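Local coordinates for conserved domain protein (Bacillus anthracis, PDB 3FBQ) that is of unknown function but folds into all-beta domains, probably of the immunoglobulin-like E-set kind, and assembles as three copies, at residues V47-R52 with V143-S148; P70-G75 with E122-P127; P244-R249 with D280-D285. All coordinates share one frame; numbering follows the deposited sequence.

Interaction 1 (V47-R52 with V143-S148); sequences VISDGR and VKSMDS
Ser49 and Ser145 meet through their hydroxyls: Ser49 OG, anti to its own backbone N (chi1 161°), donates to Ser145 OG at 2.8 Å. Ser145 OG also bonds to the backbone carbonyls of Lys112 and Asp113, so this oxygen ties strand 40-49 to the chain just ahead of strand 114-126. One residue on, Met146 N donates to Ser49 O at 2.9 Å, placed almost along the C=O axis (171°) though the angle at the hydrogen is bent. The close part is completed by apolar contacts. Val47 CG2 and Val143 CG2 come tip to tip at 4.0 Å, and Val143 CG1 lies 3.7 Å from Ser49 CB. Ile48 CD1 reaches the sulfur, Met146 SD, at 3.8 Å, their chains crossing obliquely.

Beyond the serines the packing thins. The CB of Asp50 points away from the other segment, and its carbonyl O is 4.2 Å from Ser148 OG, a hydroxyl bonded instead to Lys111 NZ.

The contact thus joins the ends of strands from two different sheets. Helix 24-27 lies against Ile48 and Met146 through Phe27, strand 53-62 touches both valines through Leu54, and strand 175-184 meets Asp50.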
ATOM      1  N   VAL A  47      22.552  -6.049  -5.439  1.00 29.55           N
ATOM      2  CA  VAL A  47      21.800  -5.385  -6.497  1.00 28.86           C
ATOM      3  C   VAL A  47      22.312  -5.787  -7.876  1.00 27.58           C
ATOM      4  O   VAL A  47      23.514  -5.957  -8.077  1.00 27.27           O
ATOM      5  CB  VAL A  47      21.870  -3.851  -6.362  1.00 28.98           C
ATOM      6  CG1 VAL A  47      23.294  -3.364  -6.583  1.00 31.46           C
ATOM      7  CG2 VAL A  47      20.914  -3.188  -7.341  1.00 28.43           C
ATOM      8  N   ILE A  48      21.391  -5.939  -8.822  1.00 25.94           N
ATOM      9  CA  ILE A  48      21.740  -6.411 -10.174  1.00 22.80           C
ATOM     10  C   ILE A  48      20.580  -6.185 -11.141  1.00 22.95           C
ATOM     11  O   ILE A  48      19.420  -6.213 -10.774  1.00 22.37           O
ATOM     12  CB  ILE A  48      22.013  -7.907 -10.178  1.00 22.90           C
ATOM     13  CG1 ILE A  48      22.898  -8.317 -11.399  1.00 20.05           C
ATOM     14  CG2 ILE A  48      20.668  -8.731 -10.078  1.00 19.83           C
ATOM     15  CD1 ILE A  48      23.320  -9.779 -11.398  1.00 13.73           C
ATOM     16  N   SER A  49      20.898  -6.019 -12.404  1.00 24.57           N
ATOM     17  CA  SER A  49      19.928  -5.624 -13.423  1.00 26.37           C
ATOM     18  C   SER A  49      20.364  -6.195 -14.757  1.00 28.29           C
ATOM     19  O   SER A  49      21.503  -5.960 -15.270  1.00 28.58           O
ATOM     20  CB  SER A  49      19.866  -4.114 -13.539  1.00 25.85           C
ATOM     21  OG  SER A  49      19.297  -3.774 -14.768  1.00 25.84           O
ATOM     22  N   ASP A  50      19.439  -6.989 -15.276  1.00 29.76           N
ATOM     23  CA  ASP A  50      19.495  -7.711 -16.559  1.00 30.61           C
ATOM     24  C   ASP A  50      19.695  -6.691 -17.645  1.00 30.56           C
ATOM     25  O   ASP A  50      20.065  -7.049 -18.721  1.00 32.81           O
ATOM     26  CB  ASP A  50      18.071  -8.307 -16.863  1.00 30.70           C
ATOM     27  CG  ASP A  50      18.029  -9.791 -16.852  1.00 33.46           C
ATOM     28  OD1 ASP A  50      19.109 -10.377 -16.988  1.00 38.58           O
ATOM     29  OD2 ASP A  50      16.931 -10.418 -16.768  1.00 39.35           O
ATOM     30  N   GLY A  51      19.317  -5.443 -17.420  1.00 29.06           N
ATOM     31  CA  GLY A  51      18.828  -4.647 -18.544  1.00 27.68           C
ATOM     32  C   GLY A  51      17.322  -4.828 -18.693  1.00 27.42           C
ATOM     33  O   GLY A  51      16.589  -3.892 -19.111  1.00 26.38           O
ATOM     34  N   ARG A  52      16.838  -6.020 -18.345  1.00 26.38           N
ATOM     35  CA  ARG A  52      15.425  -6.267 -18.492  1.00 26.32           C
ATOM     36  C   ARG A  52      14.790  -6.237 -17.134  1.00 26.58           C
ATOM     37  O   ARG A  52      13.723  -5.649 -16.957  1.00 26.51           O
ATOM     38  CB  ARG A  52      15.133  -7.610 -19.172  1.00 25.32           C
ATOM     39  CG  ARG A  52      13.646  -8.052 -19.167  1.00 25.96           C
ATOM     40  CD  ARG A  52      12.579  -7.023 -19.688  1.00 22.33           C
ATOM     41  NE  ARG A  52      12.987  -6.433 -20.961  1.00 24.47           N
ATOM     42  CZ  ARG A  52      12.367  -5.419 -21.580  1.00 24.76           C
ATOM     43  NH1 ARG A  52      12.833  -4.955 -22.714  1.00 23.08           N
ATOM     44  NH2 ARG A  52      11.271  -4.865 -21.094  1.00 26.81           N
ATOM     45  N   VAL A 143      20.872   1.821 -10.870  1.00 29.23           N
ATOM     46  CA  VAL A 143      21.888   0.790 -11.117  1.00 29.47           C
ATOM     47  C   VAL A 143      22.272   0.656 -12.615  1.00 29.76           C
ATOM     48  O   VAL A 143      21.406   0.662 -13.466  1.00 29.70           O
ATOM     49  CB  VAL A 143      21.432  -0.604 -10.581  1.00 28.61           C
ATOM     50  CG1 VAL A 143      20.290  -1.119 -11.409  1.00 29.95           C
ATOM     51  CG2 VAL A 143      22.556  -1.600 -10.617  1.00 26.53           C
ATOM     52  N   LYS A 144      23.568   0.544 -12.889  1.00 30.12           N
ATOM     53  CA  LYS A 144      24.043   0.133 -14.204  1.00 31.18           C
ATOM     54  C   LYS A 144      23.764  -1.345 -14.455  1.00 29.84           C
ATOM     55  O   LYS A 144      24.082  -2.197 -13.625  1.00 31.18           O
ATOM     56  CB  LYS A 144      25.539   0.418 -14.347  1.00 31.74           C
ATOM     57  CG  LYS A 144      26.028   0.461 -15.786  1.00 36.48           C
ATOM     58  CD  LYS A 144      27.440   1.016 -15.873  1.00 44.35           C
ATOM     59  CE  LYS A 144      28.168   0.484 -17.096  1.00 46.09           C
ATOM     60  NZ  LYS A 144      28.056   1.410 -18.256  1.00 48.61           N
ATOM     61  N   SER A 145      23.169  -1.640 -15.606  1.00 29.04           N
ATOM     62  CA  SER A 145      22.862  -3.017 -15.986  1.00 27.90           C
ATOM     63  C   SER A 145      24.088  -3.773 -16.440  1.00 28.05           C
ATOM     64  O   SER A 145      24.935  -3.230 -17.123  1.00 28.54           O
ATOM     65  CB  SER A 145      21.911  -3.004 -17.163  1.00 26.96           C
ATOM     66  OG  SER A 145      20.663  -2.417 -16.838  1.00 28.63           O
ATOM     67  N   MET A 146      24.161  -5.062 -16.131  1.00 28.74           N
ATOM     68  CA  MET A 146      25.101  -5.904 -16.837  1.00 28.89           C
ATOM     69  C   MET A 146      24.735  -5.893 -18.331  1.00 29.63           C
ATOM     70  O   MET A 146      23.571  -5.725 -18.667  1.00 30.30           O
ATOM     71  CB  MET A 146      25.327  -7.296 -16.179  1.00 27.24           C
ATOM     72  CG  MET A 146      24.181  -8.266 -15.988  1.00 30.81           C
ATOM     73  SD  MET A 146      24.669  -9.758 -14.983  1.00 26.73           S
ATOM     74  CE  MET A 146      26.318  -9.501 -15.347  1.00 20.38           C
ATOM     75  N   ASP A 147      25.735  -5.974 -19.221  1.00 31.17           N
ATOM     76  CA  ASP A 147      25.513  -6.155 -20.674  1.00 32.29           C
ATOM     77  C   ASP A 147      24.951  -7.502 -21.044  1.00 31.75           C
ATOM     78  O   ASP A 147      25.316  -8.538 -20.462  1.00 31.21           O
ATOM     79  CB  ASP A 147      26.836  -6.065 -21.427  1.00 34.36           C
ATOM     80  CG  ASP A 147      27.141  -4.650 -21.917  1.00 40.91           C
ATOM     81  OD1 ASP A 147      26.235  -4.046 -22.602  1.00 46.60           O
ATOM     82  OD2 ASP A 147      28.279  -4.160 -21.611  1.00 44.57           O
ATOM     83  N   SER A 148      24.085  -7.504 -22.046  1.00 31.82           N
ATOM     84  CA  SER A 148      23.684  -8.758 -22.654  1.00 32.02           C
ATOM     85  C   SER A 148      23.621  -8.696 -24.193  1.00 32.87           C
ATOM     86  O   SER A 148      23.283  -7.650 -24.767  1.00 30.86           O
ATOM     87  CB  SER A 148      22.341  -9.116 -22.127  1.00 31.43           C
ATOM     88  OG  SER A 148      21.516  -8.067 -22.507  1.00 30.28           O
TER

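Interaction 2 (P70-G75 with E122-P127)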
ATOM      1  N   PRO A  70       5.687 -12.002   7.356  1.00 37.15           N
ATOM      2  CA  PRO A  70       5.485 -10.547   7.392  1.00 35.51           C
ATOM      3  C   PRO A  70       5.131 -10.008   5.989  1.00 34.64           C
ATOM      4  O   PRO A  70       5.577 -10.546   4.982  1.00 34.82           O
ATOM      5  CB  PRO A  70       6.823 -10.002   7.926  1.00 35.96           C
ATOM      6  CG  PRO A  70       7.712 -11.273   8.310  1.00 35.20           C
ATOM      7  CD  PRO A  70       7.067 -12.456   7.668  1.00 36.40           C
ATOM      8  N   ILE A  71       4.314  -8.967   5.907  1.00 33.15           N
ATOM      9  CA  ILE A  71       3.962  -8.417   4.603  1.00 31.65           C
ATOM     10  C   ILE A  71       4.550  -7.016   4.365  1.00 30.83           C
ATOM     11  O   ILE A  71       4.247  -6.063   5.109  1.00 30.50           O
ATOM     12  CB  ILE A  71       2.460  -8.325   4.463  1.00 31.63           C
ATOM     13  CG1 ILE A  71       1.837  -9.667   4.713  1.00 31.15           C
ATOM     14  CG2 ILE A  71       2.086  -7.893   3.061  1.00 32.21           C
ATOM     15  CD1 ILE A  71       0.495  -9.735   4.158  1.00 30.09           C
ATOM     16  N   ILE A  72       5.415  -6.892   3.357  1.00 29.97           N
ATOM     17  CA  ILE A  72       5.977  -5.585   3.018  1.00 29.60           C
ATOM     18  C   ILE A  72       4.884  -4.786   2.340  1.00 29.48           C
ATOM     19  O   ILE A  72       4.462  -5.204   1.247  1.00 31.51           O
ATOM     20  CB  ILE A  72       7.117  -5.619   1.946  1.00 29.99           C
ATOM     21  CG1 ILE A  72       8.344  -6.449   2.365  1.00 29.68           C
ATOM     22  CG2 ILE A  72       7.576  -4.176   1.673  1.00 27.60           C
ATOM     23  CD1 ILE A  72       9.014  -5.936   3.709  1.00 27.46           C
ATOM     24  N   LEU A  73       4.434  -3.687   2.957  1.00 26.91           N
ATOM     25  CA  LEU A  73       3.601  -2.693   2.310  1.00 25.25           C
ATOM     26  C   LEU A  73       4.449  -1.592   1.630  1.00 26.27           C
ATOM     27  O   LEU A  73       5.213  -0.866   2.319  1.00 28.07           O
ATOM     28  CB  LEU A  73       2.645  -2.054   3.325  1.00 23.16           C
ATOM     29  CG  LEU A  73       1.680  -2.956   4.101  1.00 22.33           C
ATOM     30  CD1 LEU A  73       0.940  -2.344   5.283  1.00 16.44           C
ATOM     31  CD2 LEU A  73       0.730  -3.748   3.201  1.00 18.68           C
ATOM     32  N   GLY A  74       4.274  -1.410   0.320  1.00 26.08           N
ATOM     33  CA  GLY A  74       5.020  -0.438  -0.459  1.00 27.00           C
ATOM     34  C   GLY A  74       5.411  -1.053  -1.794  1.00 28.67           C
ATOM     35  O   GLY A  74       4.744  -1.894  -2.271  1.00 28.44           O
ATOM     36  N   GLY A  75       6.495  -0.650  -2.436  1.00 30.79           N
ATOM     37  CA  GLY A  75       6.749  -1.151  -3.770  1.00 32.31           C
ATOM     38  C   GLY A  75       8.091  -0.788  -4.293  1.00 34.24           C
ATOM     39  O   GLY A  75       8.648   0.224  -3.940  1.00 36.63           O
ATOM     40  N   GLU A 122       6.096   1.310   3.189  1.00 28.06           N
ATOM     41  CA  GLU A 122       5.270   2.124   4.066  1.00 29.63           C
ATOM     42  C   GLU A 122       4.777   1.371   5.286  1.00 30.06           C
ATOM     43  O   GLU A 122       4.023   1.901   6.051  1.00 31.03           O
ATOM     44  CB  GLU A 122       4.091   2.737   3.351  1.00 28.70           C
ATOM     45  CG  GLU A 122       4.167   2.731   1.849  1.00 31.49           C
ATOM     46  CD  GLU A 122       2.753   2.894   1.231  1.00 37.50           C
ATOM     47  OE1 GLU A 122       2.587   3.969   0.581  1.00 38.34           O
ATOM     48  OE2 GLU A 122       1.824   1.986   1.436  1.00 34.50           O
ATOM     49  N   GLY A 123       5.237   0.148   5.492  1.00 30.68           N
ATOM     50  CA  GLY A 123       4.666  -0.646   6.551  1.00 29.72           C
ATOM     51  C   GLY A 123       5.076  -2.083   6.475  1.00 29.28           C
ATOM     52  O   GLY A 123       5.455  -2.597   5.432  1.00 28.70           O
ATOM     53  N   ILE A 124       5.026  -2.710   7.631  1.00 29.83           N
ATOM     54  CA  ILE A 124       5.253  -4.140   7.781  1.00 30.45           C
ATOM     55  C   ILE A 124       4.053  -4.642   8.497  1.00 31.32           C
ATOM     56  O   ILE A 124       3.825  -4.281   9.660  1.00 32.24           O
ATOM     57  CB  ILE A 124       6.436  -4.421   8.709  1.00 29.30           C
ATOM     58  CG1 ILE A 124       7.635  -3.590   8.255  1.00 30.72           C
ATOM     59  CG2 ILE A 124       6.788  -5.871   8.632  1.00 28.00           C
ATOM     60  CD1 ILE A 124       8.104  -3.918   6.818  1.00 32.57           C
ATOM     61  N   GLU A 125       3.256  -5.438   7.824  1.00 32.16           N
ATOM     62  CA  GLU A 125       2.153  -6.066   8.523  1.00 33.35           C
ATOM     63  C   GLU A 125       2.749  -7.290   9.128  1.00 34.15           C
ATOM     64  O   GLU A 125       3.671  -7.868   8.563  1.00 35.12           O
ATOM     65  CB  GLU A 125       1.130  -6.566   7.569  1.00 32.89           C
ATOM     66  CG  GLU A 125       0.111  -5.628   7.158  1.00 36.77           C
ATOM     67  CD  GLU A 125      -1.138  -6.403   6.855  1.00 42.14           C
ATOM     68  OE1 GLU A 125      -1.296  -6.801   5.691  1.00 48.40           O
ATOM     69  OE2 GLU A 125      -1.916  -6.721   7.775  1.00 42.83           O
ATOM     70  N   ILE A 126       2.213  -7.669  10.275  1.00 35.37           N
ATOM     71  CA  ILE A 126       2.577  -8.860  11.006  1.00 35.92           C
ATOM     72  C   ILE A 126       1.237  -9.530  11.162  1.00 36.63           C
ATOM     73  O   ILE A 126       0.479  -9.317  12.152  1.00 35.28           O
ATOM     74  CB  ILE A 126       3.128  -8.548  12.392  1.00 35.97           C
ATOM     75  CG1 ILE A 126       4.399  -7.682  12.288  1.00 37.50           C
ATOM     76  CG2 ILE A 126       3.377  -9.837  13.111  1.00 35.56           C
ATOM     77  CD1 ILE A 126       4.496  -6.571  13.323  1.00 35.46           C
ATOM     78  N   PRO A 127       0.903 -10.327  10.154  1.00 37.05           N
ATOM     79  CA  PRO A 127      -0.409 -10.922  10.257  1.00 37.45           C
ATOM     80  C   PRO A 127      -0.484 -11.802  11.520  1.00 39.08           C
ATOM     81  O   PRO A 127      -1.525 -11.803  12.179  1.00 39.97           O
ATOM     82  CB  PRO A 127      -0.523 -11.700   8.960  1.00 37.08           C
ATOM     83  CG  PRO A 127       0.394 -10.975   8.012  1.00 35.74           C
ATOM     84  CD  PRO A 127       1.562 -10.620   8.878  1.00 35.95           C
TER
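Ile71 and Glu125 form a hydrogen-bonded antiparallel pair, each backbone amide donating to the other's carbonyl: Ile71 N to Glu125 O at 2.9 Å, and Glu125 N to Ile71 O. Leu73 N then donates to Gly123 O. At this end Glu122 and Gly123 both face Leu73, a classic beta bulge; the bond from Glu122 N to Leu73 O is modelled so short that its length is doubtful. Gly74, where the chain turns a corner, has backbone angles that suit glycine.

Glu125 runs beside Ile71, both side chains pointing the same way. Its CB lies 3.8 Å from Ile71 CB. CG, anti to the carbonyl carbon (chi1 -87°), meets Leu73 CD1 at 3.9 Å, the two chains lying at a slant to each other. The extended chain then carries OE1 to 3.8 Å from Ile71 CD1. Pro127 CG packs on the same isoleucine, 3.8 Å from CG1. Between these residues, on the other face of the sheet, Ile72 CD1 touches Ile124 CD1 at 3.8 Å.

The Glu125 face is also an assembly surface. Leu73 packs on Leu73 of the second and third subunits, and the carboxylate of Glu125 comes close to Glu125 of both. Three acidic groups gathered among leucine and isoleucine carbons should repel one another if all are ionised; such crowding would be expected to favour protonation of at least one, although the model cannot say which.

Interaction 3 (P244-R249 with D280-D285)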
ATOM      1  N   PRO A 244       6.909 -25.758 -25.920  1.00 40.99           N
ATOM      2  CA  PRO A 244       5.739 -25.040 -25.392  1.00 42.04           C
ATOM      3  C   PRO A 244       4.725 -25.994 -24.774  1.00 43.90           C
ATOM      4  O   PRO A 244       4.099 -26.777 -25.489  1.00 43.83           O
ATOM      5  CB  PRO A 244       5.131 -24.372 -26.644  1.00 41.90           C
ATOM      6  CG  PRO A 244       6.079 -24.637 -27.787  1.00 39.88           C
ATOM      7  CD  PRO A 244       6.874 -25.833 -27.396  1.00 40.75           C
ATOM      8  N   ARG A 245       4.601 -25.957 -23.451  1.00 46.32           N
ATOM      9  CA  ARG A 245       3.538 -26.661 -22.718  1.00 48.69           C
ATOM     10  C   ARG A 245       2.328 -25.745 -22.656  1.00 49.65           C
ATOM     11  O   ARG A 245       2.468 -24.567 -22.331  1.00 50.40           O
ATOM     12  CB  ARG A 245       4.020 -27.003 -21.306  1.00 48.98           C
ATOM     13  CG  ARG A 245       4.828 -28.285 -21.246  1.00 51.68           C
ATOM     14  CD  ARG A 245       6.045 -28.190 -20.295  1.00 58.02           C
ATOM     15  NE  ARG A 245       7.149 -29.101 -20.679  1.00 63.55           N
ATOM     16  CZ  ARG A 245       7.015 -30.276 -21.342  1.00 65.32           C
ATOM     17  NH1 ARG A 245       5.808 -30.749 -21.692  1.00 63.34           N
ATOM     18  NH2 ARG A 245       8.101 -30.996 -21.652  1.00 62.81           N
ATOM     19  N   VAL A 246       1.143 -26.232 -23.004  1.00 50.82           N
ATOM     20  CA  VAL A 246      -0.017 -25.325 -23.026  1.00 51.81           C
ATOM     21  C   VAL A 246      -1.060 -25.845 -22.059  1.00 52.97           C
ATOM     22  O   VAL A 246      -1.485 -26.971 -22.214  1.00 53.51           O
ATOM     23  CB  VAL A 246      -0.627 -25.214 -24.436  1.00 51.26           C
ATOM     24  CG1 VAL A 246      -1.942 -24.470 -24.392  1.00 51.94           C
ATOM     25  CG2 VAL A 246       0.284 -24.497 -25.340  1.00 49.93           C
ATOM     26  N   HIS A 247      -1.462 -25.045 -21.072  1.00 54.31           N
ATOM     27  CA  HIS A 247      -2.412 -25.503 -20.033  1.00 56.30           C
ATOM     28  C   HIS A 247      -3.753 -24.795 -20.159  1.00 56.47           C
ATOM     29  O   HIS A 247      -3.893 -23.612 -19.810  1.00 56.22           O
ATOM     30  CB  HIS A 247      -1.868 -25.364 -18.587  1.00 56.60           C
ATOM     31  CG  HIS A 247      -0.379 -25.426 -18.497  1.00 60.54           C
ATOM     32  ND1 HIS A 247       0.343 -26.544 -18.869  1.00 63.64           N
ATOM     33  CD2 HIS A 247       0.533 -24.498 -18.107  1.00 63.51           C
ATOM     34  CE1 HIS A 247       1.635 -26.304 -18.694  1.00 65.24           C
ATOM     35  NE2 HIS A 247       1.781 -25.067 -18.239  1.00 63.55           N
ATOM     36  N   LEU A 248      -4.730 -25.557 -20.640  1.00 57.13           N
ATOM     37  CA  LEU A 248      -6.061 -25.069 -20.948  1.00 58.27           C
ATOM     38  C   LEU A 248      -7.039 -25.407 -19.846  1.00 59.67           C
ATOM     39  O   LEU A 248      -7.006 -26.501 -19.277  1.00 59.44           O
ATOM     40  CB  LEU A 248      -6.538 -25.726 -22.215  1.00 57.72           C
ATOM     41  CG  LEU A 248      -5.443 -25.603 -23.237  1.00 55.62           C
ATOM     42  CD1 LEU A 248      -5.440 -26.858 -24.105  1.00 53.03           C
ATOM     43  CD2 LEU A 248      -5.650 -24.308 -23.999  1.00 52.38           C
ATOM     44  N   ARG A 249      -7.911 -24.454 -19.554  1.00 61.15           N
ATOM     45  CA  ARG A 249      -8.819 -24.590 -18.435  1.00 62.77           C
ATOM     46  C   ARG A 249     -10.174 -23.946 -18.760  1.00 63.17           C
ATOM     47  O   ARG A 249     -10.278 -23.164 -19.708  1.00 63.64           O
ATOM     48  CB  ARG A 249      -8.167 -23.954 -17.211  1.00 62.50           C
ATOM     49  CG  ARG A 249      -7.639 -24.949 -16.174  1.00 65.37           C
ATOM     50  CD  ARG A 249      -6.204 -25.504 -16.406  1.00 69.67           C
ATOM     51  NE  ARG A 249      -5.592 -25.921 -15.125  1.00 72.81           N
ATOM     52  CZ  ARG A 249      -4.402 -26.518 -14.970  1.00 74.62           C
ATOM     53  NH1 ARG A 249      -3.625 -26.817 -16.023  1.00 74.82           N
ATOM     54  NH2 ARG A 249      -3.990 -26.824 -13.736  1.00 74.42           N
ATOM     55  N   ASP A 280      -7.420 -29.137 -19.892  1.00 67.60           N
ATOM     56  CA  ASP A 280      -6.191 -29.917 -20.242  1.00 65.94           C
ATOM     57  C   ASP A 280      -4.795 -29.248 -20.501  1.00 64.17           C
ATOM     58  O   ASP A 280      -4.637 -28.033 -20.419  1.00 63.79           O
ATOM     59  CB  ASP A 280      -6.483 -31.079 -21.257  1.00 66.26           C
ATOM     60  CG  ASP A 280      -6.980 -30.601 -22.650  1.00 66.66           C
ATOM     61  OD1 ASP A 280      -7.663 -29.551 -22.760  1.00 68.00           O
ATOM     62  OD2 ASP A 280      -6.705 -31.323 -23.638  1.00 65.88           O
ATOM     63  N   ILE A 281      -3.800 -30.089 -20.767  1.00 61.99           N
ATOM     64  CA  ILE A 281      -2.433 -29.701 -21.041  1.00 60.20           C
ATOM     65  C   ILE A 281      -2.007 -30.329 -22.406  1.00 58.96           C
ATOM     66  O   ILE A 281      -2.231 -31.513 -22.620  1.00 58.51           O
ATOM     67  CB  ILE A 281      -1.511 -30.120 -19.831  1.00 60.17           C
ATOM     68  CG1 ILE A 281      -2.083 -29.544 -18.509  1.00 59.34           C
ATOM     69  CG2 ILE A 281       0.004 -29.767 -20.098  1.00 61.51           C
ATOM     70  CD1 ILE A 281      -1.055 -29.163 -17.383  1.00 57.12           C
ATOM     71  N   VAL A 282      -1.443 -29.530 -23.332  1.00 57.50           N
ATOM     72  CA  VAL A 282      -0.917 -30.027 -24.653  1.00 55.28           C
ATOM     73  C   VAL A 282       0.562 -29.556 -24.913  1.00 54.71           C
ATOM     74  O   VAL A 282       1.076 -28.797 -24.058  1.00 55.16           O
ATOM     75  CB  VAL A 282      -1.951 -29.785 -25.840  1.00 54.78           C
ATOM     76  CG1 VAL A 282      -3.381 -30.026 -25.365  1.00 53.15           C
ATOM     77  CG2 VAL A 282      -1.854 -28.422 -26.433  1.00 53.50           C
ATOM     78  N   LEU A 283       1.216 -29.964 -26.033  1.00 53.02           N
ATOM     79  CA  LEU A 283       2.643 -29.652 -26.374  1.00 50.91           C
ATOM     80  C   LEU A 283       2.986 -29.374 -27.845  1.00 49.88           C
ATOM     81  O   LEU A 283       2.139 -29.550 -28.663  1.00 49.69           O
ATOM     82  CB  LEU A 283       3.549 -30.766 -25.922  1.00 50.87           C
ATOM     83  CG  LEU A 283       3.025 -31.666 -24.831  1.00 51.65           C
ATOM     84  CD1 LEU A 283       3.164 -31.013 -23.497  1.00 48.81           C
ATOM     85  CD2 LEU A 283       1.602 -32.037 -25.118  1.00 53.60           C
ATOM     86  N   ASP A 284       4.213 -28.910 -28.166  1.00 48.89           N
ATOM     87  CA  ASP A 284       4.683 -28.604 -29.570  1.00 47.73           C
ATOM     88  C   ASP A 284       6.228 -28.787 -29.852  1.00 47.14           C
ATOM     89  O   ASP A 284       6.733 -29.839 -29.516  1.00 48.36           O
ATOM     90  CB  ASP A 284       4.185 -27.251 -30.078  1.00 48.02           C
ATOM     91  CG  ASP A 284       3.069 -26.650 -29.232  1.00 48.22           C
ATOM     92  OD1 ASP A 284       2.469 -25.653 -29.659  1.00 48.68           O
ATOM     93  OD2 ASP A 284       2.790 -27.115 -28.138  1.00 46.55           O
ATOM     94  N   ASP A 285       6.983 -27.826 -30.437  1.00 45.08           N
ATOM     95  CA  ASP A 285       8.498 -27.877 -30.356  1.00 42.69           C
ATOM     96  C   ASP A 285       9.515 -27.100 -31.257  1.00 41.67           C
ATOM     97  O   ASP A 285       9.685 -27.425 -32.400  1.00 40.78           O
ATOM     98  CB  ASP A 285       8.976 -29.311 -30.272  1.00 42.10           C
ATOM     99  CG  ASP A 285      10.055 -29.496 -29.253  1.00 40.59           C
ATOM    100  OD1 ASP A 285       9.744 -29.520 -28.072  1.00 43.12           O
ATOM    101  OD2 ASP A 285      11.215 -29.650 -29.611  1.00 33.59           O
TER
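An antiparallel strand pair at the edge of a sheet, where strand 281-289 pairs with strand 239-247, brings Val246 against Val282; strand 281-289 is outermost within the chain. Both strands fall in the DUF5643 family region, assigned to the E-set group of immunoglobulin-like folds. Val246 and Val282 are a hydrogen-bonded pair: Val246 N donates to Val282 O at 2.8 Å and Val282 N returns a bond to Val246 O at 2.8 Å. A third bond, Leu248 N to Asp280 O, is modelled so short that its length is doubtful.

The two faces differ in character. On the solvent-facing one, His247 and Ile281 form the non-hydrogen-bonded pair, their side chains slanting across each other. Ile281 CG2 lies at the edge of the imidazole, in its plane, 3.5 Å from ND1, while the carbonyl O of Arg245 lies over one ring face toward the rim; NE2 has a weak hydrogen bond to Glu198 on the adjoining strand 196-203. Beyond the histidine, Ile281 CD1 sits at the edge of the Arg249 guanidinium, 3.7 Å from NH1.

At the far end the Pro244 ring crosses Asp284, with CG to CG 3.9 Å apart, and Pro244 CD approaches Asp285 N at 3.6 Å. Leu283 CA makes a CA-H...O contact with Pro244 O at 3.3 Å.

The valine side faces the domain interior. Strand 196-203 touches Pro244 and Val246 through Val197, and Leu248 rests on Trp192 and on Ile162 of strand 162-171. Val282 CG1, anti to its carbonyl carbon (chi1 -38°), finishes that apolar patch by lying 4.0 Å from Leu248 CD1.

How the interactions relate
Interactions 1 and 2 share a sheet: strand 131-144, which supplies a segment to interaction 1, neighbours strand 114-126 of interaction 2. Their centres are 27 Å apart. Interaction 3 belongs to another sheet, on the opposite side of the chain's centre from both. Interactions 2 and 3 are antiparallel strand pairings, that of interaction 2 interrupted by a bulge, whereas interaction 1 links strand ends of separate sheets and leans on side-chain hydroxyls. Interaction 2 is the buried one, partly because other subunits lie against it, and it carries crowded carboxylates. Interaction 3, untouched by other chains of the assembly, splits into an inward valine and leucine side and an outward side of isoleucine, histidine and arginine.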